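Local coordinates for trans-4-hydroxy-L-proline dehydratase (Clostridioides difficile 70-100-2010, PDB 6VXC), which dehydrates trans-4-hydroxy-L-proline to (S)-1-pyrroline-5-carboxylate by glycyl radical chemistry in the anaerobic degradation of hydroxyproline, at residues R176-V182 with N295-T301. Residues are numbered along the deposited sequence; the frame is centred on the assembly and turned at random.
Sequences RAPGHTV and NIWDAFT
Arg176 lies across Trp297 and shows how one side chain can join two loops by both its apolar and its charged parts. Its CD sits squarely over the six-membered ring, 3.6 Å from the centroid, while CZ makes an off-centre cation-pi contact, the guanidinium turned 47° from the indole plane. A bend at chi3 (80°) turns NE and NH2 toward Asn295 while NH1 stays by the indole, near CE3. Asn295 OD1 is gripped side-on by NE at 3.1 Å and NH2 at 3.0 Å, both from the same face of the amide. NH2 also forms a salt bridge with Asp359, and Trp297 NE1 donates to the carbonyl of Phe172, so Arg176 and Trp297 are each held from outside the two loops as well.

The backbones are joined in parallel by a single beta bridge: Ala177 N donates to Asn295 O and Trp297 N to Ala177 O. Beyond Gly179, whose CA packs 3.4 Å from Ile296 CB, His180 N reaches Trp297 O (2.9 Å). Water continues the seam, one molecule donating to both Thr181 O and Asp298 O.

Apolar contacts close the far end, where Val182 CG2 meets Thr301 CG2 at 3.5 Å.

His180 CD2 approaches Asp298 OD2 to 3.0 Å, ring and carboxylate 46° apart. His180 NE2 is hydrogen-bonded to Glu456, the probable proton acceptor, and Asp298 OD1 to a glycerol probably from crystallisation, consistent with these buried loops lining the glycyl radical enzyme active site, near the presumed radical cysteine, Cys454.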
loop_
_atom_site.group_PDB
_atom_site.type_symbol
_atom_site.label_atom_id
_atom_site.label_comp_id
_atom_site.label_asym_id
_atom_site.label_seq_id
_atom_site.Cartn_x
_atom_site.Cartn_y
_atom_site.Cartn_z
ATOM N N ARG A 176 11.503 4.988 -3.158
ATOM C CA ARG A 176 11.258 3.611 -2.772
ATOM C C ARG A 176 11.334 2.743 -4.009
ATOM O O ARG A 176 11.185 3.225 -5.135
ATOM C CB ARG A 176 9.886 3.419 -2.086
ATOM C CG ARG A 176 9.655 4.332 -0.903
ATOM C CD ARG A 176 8.415 3.952 -0.125
ATOM N NE ARG A 176 8.676 2.832 0.765
ATOM C CZ ARG A 176 7.798 2.348 1.634
ATOM N NH1 ARG A 176 6.584 2.892 1.727
ATOM N NH2 ARG A 176 8.141 1.336 2.411
ATOM N N ALA A 177 11.541 1.450 -3.776
ATOM C CA ALA A 177 11.550 0.452 -4.826
ATOM C C ALA A 177 10.131 -0.010 -5.146
ATOM O O ALA A 177 9.224 0.106 -4.312
ATOM C CB ALA A 177 12.406 -0.739 -4.412
ATOM N N PRO A 178 9.922 -0.551 -6.353
ATOM C CA PRO A 178 8.556 -0.918 -6.770
ATOM C C PRO A 178 7.788 -1.721 -5.737
ATOM O O PRO A 178 6.650 -1.362 -5.402
ATOM C CB PRO A 178 8.805 -1.710 -8.062
ATOM C CG PRO A 178 10.053 -1.100 -8.629
ATOM C CD PRO A 178 10.905 -0.763 -7.431
ATOM N N GLY A 179 8.365 -2.819 -5.255
ATOM C CA GLY A 179 7.739 -3.574 -4.187
ATOM C C GLY A 179 6.300 -3.891 -4.508
ATOM O O GLY A 179 5.976 -4.414 -5.576
ATOM N N HIS A 180 5.423 -3.581 -3.562
ATOM C CA HIS A 180 3.987 -3.755 -3.725
ATOM C C HIS A 180 3.639 -5.203 -4.059
ATOM O O HIS A 180 2.899 -5.469 -5.004
ATOM C CB HIS A 180 3.431 -2.813 -4.797
ATOM C CG HIS A 180 1.952 -2.627 -4.703
ATOM N ND1 HIS A 180 1.056 -3.468 -5.324
ATOM C CD2 HIS A 180 1.209 -1.711 -4.040
ATOM C CE1 HIS A 180 -0.176 -3.079 -5.049
ATOM N NE2 HIS A 180 -0.111 -2.014 -4.271
ATOM N N THR A 181 4.138 -6.144 -3.256
ATOM C CA THR A 181 3.952 -7.558 -3.581
ATOM C C THR A 181 3.659 -8.379 -2.315
ATOM O O THR A 181 3.805 -7.905 -1.186
ATOM C CB THR A 181 5.172 -8.100 -4.355
ATOM O OG1 THR A 181 4.831 -9.344 -4.974
ATOM C CG2 THR A 181 6.349 -8.320 -3.439
ATOM N N VAL A 182 3.225 -9.626 -2.521
ATOM C CA VAL A 182 2.648 -10.469 -1.470
ATOM C C VAL A 182 3.239 -11.867 -1.580
ATOM O O VAL A 182 3.405 -12.401 -2.680
ATOM C CB VAL A 182 1.102 -10.508 -1.566
ATOM C CG1 VAL A 182 0.461 -11.435 -0.488
ATOM C CG2 VAL A 182 0.535 -9.089 -1.440
ATOM N N ASN A 295 13.944 -0.938 -0.112
ATOM C CA ASN A 295 12.852 -0.218 0.560
ATOM C C ASN A 295 11.590 -0.311 -0.297
ATOM O O ASN A 295 11.188 0.639 -0.973
ATOM C CB ASN A 295 13.224 1.239 0.806
ATOM C CG ASN A 295 12.103 2.009 1.487
ATOM O OD1 ASN A 295 11.139 1.413 1.973
ATOM N ND2 ASN A 295 12.245 3.333 1.571
ATOM N N ILE A 296 10.929 -1.476 -0.244
ATOM C CA ILE A 296 9.819 -1.771 -1.154
ATOM C C ILE A 296 8.512 -1.185 -0.625
ATOM O O ILE A 296 8.266 -1.163 0.579
ATOM C CB ILE A 296 9.698 -3.292 -1.393
ATOM C CG1 ILE A 296 9.731 -4.051 -0.056
ATOM C CG2 ILE A 296 10.776 -3.765 -2.349
ATOM C CD1 ILE A 296 9.581 -5.542 -0.187
ATOM N N TRP A 297 7.691 -0.669 -1.540
ATOM C CA TRP A 297 6.355 -0.195 -1.197
ATOM C C TRP A 297 5.549 -1.292 -0.513
ATOM O O TRP A 297 5.556 -2.443 -0.946
ATOM C CB TRP A 297 5.621 0.286 -2.453
ATOM C CG TRP A 297 5.945 1.704 -2.833
ATOM C CD1 TRP A 297 6.753 2.126 -3.853
ATOM C CD2 TRP A 297 5.467 2.887 -2.183
ATOM N NE1 TRP A 297 6.800 3.505 -3.875
ATOM C CE2 TRP A 297 6.022 3.992 -2.858
ATOM C CE3 TRP A 297 4.622 3.116 -1.089
ATOM C CZ2 TRP A 297 5.757 5.303 -2.478
ATOM C CZ3 TRP A 297 4.357 4.426 -0.715
ATOM C CH2 TRP A 297 4.928 5.499 -1.408
ATOM N N ASP A 298 4.841 -0.922 0.555
ATOM C CA ASP A 298 3.922 -1.827 1.261
ATOM C C ASP A 298 4.641 -3.010 1.903
ATOM O O ASP A 298 4.059 -4.091 2.050
ATOM C CB ASP A 298 2.821 -2.330 0.330
ATOM C CG ASP A 298 1.934 -1.201 -0.192
ATOM O OD1 ASP A 298 2.067 -0.059 0.291
ATOM O OD2 ASP A 298 1.106 -1.466 -1.073
ATOM N N ALA A 299 5.888 -2.792 2.329
ATOM C CA ALA A 299 6.667 -3.784 3.069
ATOM C C ALA A 299 6.533 -5.182 2.473
ATOM O O ALA A 299 6.920 -5.416 1.329
ATOM C CB ALA A 299 6.243 -3.772 4.538
ATOM N N PHE A 300 6.009 -6.124 3.253
ATOM C CA PHE A 300 5.709 -7.471 2.780
ATOM C C PHE A 300 4.514 -7.972 3.576
ATOM O O PHE A 300 4.147 -7.388 4.597
ATOM C CB PHE A 300 6.934 -8.415 2.924
ATOM C CG PHE A 300 6.926 -9.588 1.968
ATOM C CD1 PHE A 300 6.586 -9.421 0.639
ATOM C CD2 PHE A 300 7.292 -10.847 2.392
ATOM C CE1 PHE A 300 6.597 -10.486 -0.245
ATOM C CE2 PHE A 300 7.302 -11.923 1.514
ATOM C CZ PHE A 300 6.964 -11.747 0.198
ATOM N N THR A 301 3.881 -9.037 3.090
ATOM C CA THR A 301 2.740 -9.595 3.800
ATOM C C THR A 301 2.600 -11.061 3.448
ATOM O O THR A 301 2.806 -11.438 2.288
ATOM C CB THR A 301 1.418 -8.867 3.467
ATOM O OG1 THR A 301 0.314 -9.650 3.934
ATOM C CG2 THR A 301 1.263 -8.646 1.964
HETATM O O HOH W 1 3.846 1.478 1.879
HETATM O O HOH W 2 2.564 -5.682 0.172
HETATM O O HOH W 3 6.021 -5.281 -1.268
#